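Local coordinates for protein transcriptional regulator, MerR family (Bacillus thuringiensis serovar konkukian, PDB 3GPV) that probably binds promoter DNA as a MerR-family transcriptional regulator, pairing two copies through a long antiparallel coiled coil, at the interface of chains A and B. Numbering follows the deposited sequence. Chains: chain A/B, Transcriptional regulator, MerR family.

Contact 1: the interface of chains A and B. Residues chain A 114, 117-118, 121; chain B 68, 71-72, 107, 110.
A:Thr114 and B:Val107 meet methyl to methyl where the long helices 93-127 of chain A and 93-128 of chain B run past each other. The gap from A:Thr114 CG2 to B:Val107 CG1 is 3.5 Å. The two side chains lie alongside each other and point opposite ways. A:Thr114 turns CG2 away from its own backbone N (chi1 of OG1 -53°), which sends the methyl into the partner and leaves the hydroxyl on the other branch. B:Leu110 adds its CD2 to the same methyl, A:Thr114 CG2, at 3.8 Å. A:Leu118 packs its CB and CD1 against the same B:Val107 CG1 methyl, from another direction. This apolar stretch is the tight part of the contact.

Packing continues onto the end of B helix 57-70 and the loop that follows it. A:Asn117 lays its CB against B:Thr72 CG2 at 3.6 Å and beside B:Cys68 SG. The sulfur, B:Cys68 SG, also touches A:Ile121 CD1, at 3.7 Å. B:Thr72 is fixed by its hydroxyl OG1, which hydrogen-bonds to the carbonyl O of B:Cys68 in its own chain. The hydroxyl oxygen sits 20° out of the plane of that carbonyl.

The looser side is wet. The amide planes of A:Asn117 and B:Asn71 are turned 38° against each other, and water links the groups. Water 1 joins OD1 of A:Asn117 to OD1 of B:Asn71. Water 2 gathers the A:Thr114 hydroxyl, the A:Asn117 amide and the B:Asn71 backbone carbonyl. The link from water 2 to A:Asn117 ND2 is 2.8 Å long, and that to B:Asn71 O is 3.1 Å.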
loop_
_atom_site.group_PDB
_atom_site.type_symbol
_atom_site.label_atom_id
_atom_site.label_comp_id
_atom_site.label_asym_id
_atom_site.label_seq_id
_atom_site.Cartn_x
_atom_site.Cartn_y
_atom_site.Cartn_z
ATOM N N THR A 114 -1.585 2.525 9.977
ATOM C CA THR A 114 -0.293 3.125 9.671
ATOM C C THR A 114 0.211 3.904 10.880
ATOM O O THR A 114 1.407 3.938 11.138
ATOM C CB THR A 114 -0.366 4.035 8.443
ATOM O OG1 THR A 114 -0.936 3.312 7.355
ATOM C CG2 THR A 114 1.035 4.464 8.031
ATOM N N ASN A 117 1.804 1.511 13.189
ATOM C CA ASN A 117 3.115 1.136 12.710
ATOM C C ASN A 117 4.112 2.252 12.933
ATOM O O ASN A 117 5.270 1.990 13.235
ATOM C CB ASN A 117 3.052 0.761 11.230
ATOM C CG ASN A 117 2.262 -0.521 10.993
ATOM O OD1 ASN A 117 2.322 -1.453 11.792
ATOM N ND2 ASN A 117 1.526 -0.572 9.887
ATOM N N LEU A 118 3.666 3.499 12.787
ATOM C CA LEU A 118 4.554 4.635 12.998
ATOM C C LEU A 118 5.053 4.609 14.444
ATOM O O LEU A 118 6.223 4.863 14.706
ATOM C CB LEU A 118 3.825 5.952 12.729
ATOM C CG LEU A 118 4.622 7.231 13.039
ATOM C CD1 LEU A 118 5.878 7.264 12.194
ATOM C CD2 LEU A 118 3.762 8.457 12.770
ATOM N N ILE A 121 7.785 2.048 14.924
ATOM C CA ILE A 121 9.005 2.562 14.333
ATOM C C ILE A 121 9.651 3.579 15.254
ATOM O O ILE A 121 10.853 3.537 15.493
ATOM C CB ILE A 121 8.733 3.251 12.978
ATOM C CG1 ILE A 121 8.212 2.231 11.955
ATOM C CG2 ILE A 121 10.005 3.928 12.474
ATOM C CD1 ILE A 121 9.184 1.113 11.623
ATOM N N CYS B 68 5.698 -4.795 10.288
ATOM C CA CYS B 68 5.503 -3.361 10.399
ATOM C C CYS B 68 6.151 -2.644 9.221
ATOM O O CYS B 68 5.538 -1.796 8.589
ATOM C CB CYS B 68 6.106 -2.863 11.712
ATOM S SG CYS B 68 6.221 -1.061 11.887
ATOM N N ASN B 71 4.343 -3.641 5.951
ATOM C CA ASN B 71 3.034 -3.015 5.843
ATOM C C ASN B 71 3.112 -1.506 5.630
ATOM O O ASN B 71 2.094 -0.853 5.401
ATOM C CB ASN B 71 2.202 -3.330 7.083
ATOM C CG ASN B 71 1.689 -4.761 7.089
ATOM O OD1 ASN B 71 1.349 -5.305 8.137
ATOM N ND2 ASN B 71 1.619 -5.367 5.918
ATOM N N THR B 72 4.317 -0.949 5.721
ATOM C CA THR B 72 4.493 0.477 5.508
ATOM C C THR B 72 5.262 0.727 4.223
ATOM O O THR B 72 5.767 1.824 3.989
ATOM C CB THR B 72 5.192 1.179 6.703
ATOM O OG1 THR B 72 6.331 0.427 7.126
ATOM C CG2 THR B 72 4.229 1.319 7.862
ATOM N N VAL B 107 6.929 7.000 6.509
ATOM C CA VAL B 107 5.605 6.718 7.024
ATOM C C VAL B 107 4.840 8.016 7.276
ATOM O O VAL B 107 3.644 8.080 7.043
ATOM C CB VAL B 107 5.672 5.842 8.292
ATOM C CG1 VAL B 107 4.269 5.588 8.821
ATOM C CG2 VAL B 107 6.322 4.511 7.958
ATOM N N LEU B 110 3.499 8.967 4.064
ATOM C CA LEU B 110 2.450 8.022 3.728
ATOM C C LEU B 110 1.129 8.419 4.376
ATOM O O LEU B 110 0.088 8.378 3.732
ATOM C CB LEU B 110 2.851 6.610 4.168
ATOM C CG LEU B 110 1.810 5.487 4.023
ATOM C CD1 LEU B 110 1.379 5.346 2.564
ATOM C CD2 LEU B 110 2.398 4.174 4.548
HETATM O O HOH W 1 2.258 -4.430 10.925
HETATM O O HOH W 2 0.540 0.682 7.616
#

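Contact 2: the interface of chains A and B. Residues chain A 97, 101; chain B 125, 129.
The antiparallel coiled coil typical of MerR-family dimers supplies this contact. The start of helix 93-127 in chain A lies here against the end of helix 93-128 in chain B. A:Leu97 and A:Lys101 are one helical turn apart on their helix. B:Ile125 is on the partner helix, and B:Glu129 is the first residue past the end of that helix.

The A:Leu97 side chain runs roughly perpendicular to that of B:Ile125. The leucine uses its CD1 methyl, and A:Leu97 CD1 lies 4.1 Å from the B:Ile125 CG2 branch. The same methyl comes near the backbone carbonyl O of B:Ile125 and the CG methylene of B:Glu129. One leucine branch thus rests lightly on the last turn of the partner helix. The other arm of B:Ile125 goes elsewhere. Its chain beyond CB is stretched out (chi2 171°), which carries CD1 to the backbone of A:Lys101. There B:Ile125 CD1 sits 4.0 Å from A:Lys101 CA, with the backbone N of that lysine close by. The two branches of the isoleucine therefore touch successive turns of chain A. These apolar distances are long, and the packing is light.

A charged pair flanks the apolar contact. The A:Lys101 chain is extended beyond CG (chi3 179°) and brings its terminal amine NZ towards the B:Glu129 carboxylate. The closest charged atoms, A:Lys101 NZ and B:Glu129 OE2, are 4.0 Å apart. This salt bridge is long. It is better read as charge attraction than as a direct hydrogen bond. The methylene A:Lys101 CE is about as near, at 3.9 Å from B:Glu129 OE2. The glutamate comes in across the lysine chain, and the carboxylate meets the lysine through OE2.

In the fold, the patch marks one end of the paired helices, where the C-terminal end of the chain B helix reaches the globular, helix-rich part of chain A.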
loop_
_atom_site.group_PDB
_atom_site.type_symbol
_atom_site.label_atom_id
_atom_site.label_comp_id
_atom_site.label_asym_id
_atom_site.label_seq_id
_atom_site.Cartn_x
_atom_site.Cartn_y
_atom_site.Cartn_z
ATOM N N LEU A 97 -21.839 5.236 -4.487
ATOM C CA LEU A 97 -21.826 5.823 -3.142
ATOM C C LEU A 97 -21.386 4.754 -2.147
ATOM O O LEU A 97 -20.512 4.984 -1.313
ATOM C CB LEU A 97 -23.222 6.315 -2.777
ATOM C CG LEU A 97 -23.387 6.980 -1.416
ATOM C CD1 LEU A 97 -22.488 8.187 -1.343
ATOM C CD2 LEU A 97 -24.833 7.381 -1.218
ATOM N N LYS A 101 -18.138 4.924 0.227
ATOM C CA LYS A 101 -18.293 4.868 1.672
ATOM C C LYS A 101 -17.448 3.719 2.181
ATOM O O LYS A 101 -16.788 3.840 3.201
ATOM C CB LYS A 101 -19.758 4.692 2.072
ATOM C CG LYS A 101 -20.574 5.948 1.831
ATOM C CD LYS A 101 -21.909 5.850 2.514
ATOM C CE LYS A 101 -22.741 7.103 2.318
ATOM N NZ LYS A 101 -23.994 7.051 3.135
ATOM N N ILE B 125 -18.012 11.472 -2.183
ATOM C CA ILE B 125 -19.179 11.081 -1.408
ATOM C C ILE B 125 -20.159 12.240 -1.331
ATOM O O ILE B 125 -21.352 12.074 -1.566
ATOM C CB ILE B 125 -18.776 10.628 0.023
ATOM C CG1 ILE B 125 -18.085 9.261 -0.055
ATOM C CG2 ILE B 125 -20.008 10.572 0.926
ATOM C CD1 ILE B 125 -17.451 8.801 1.237
ATOM N N GLU B 129 -24.060 12.487 -3.061
ATOM C CA GLU B 129 -25.250 12.751 -2.278
ATOM C C GLU B 129 -25.976 13.942 -2.904
ATOM O O GLU B 129 -26.578 14.750 -2.209
ATOM C CB GLU B 129 -24.875 12.996 -0.811
ATOM C CG GLU B 129 -24.029 11.850 -0.231
ATOM C CD GLU B 129 -23.810 11.921 1.275
ATOM O OE1 GLU B 129 -23.606 13.035 1.805
ATOM O OE2 GLU B 129 -23.820 10.849 1.924
#

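Contact 1 and contact 2 lie about 28 Å apart between the centres of their C-alpha atoms. They share the long helix of each chain but use different stretches of it. Contact 1 joins the later part of the chain A helix to the middle of the chain B helix and to the end of B helix 57-70 and the loop that follows it. Contact 2 joins the start of the chain A helix to the end of that of chain B. Two-fold symmetry repeats both with the chains exchanged. The antiparallel helices are thus held at separated points, which should fix the spacing of the two probable DNA-binding domains.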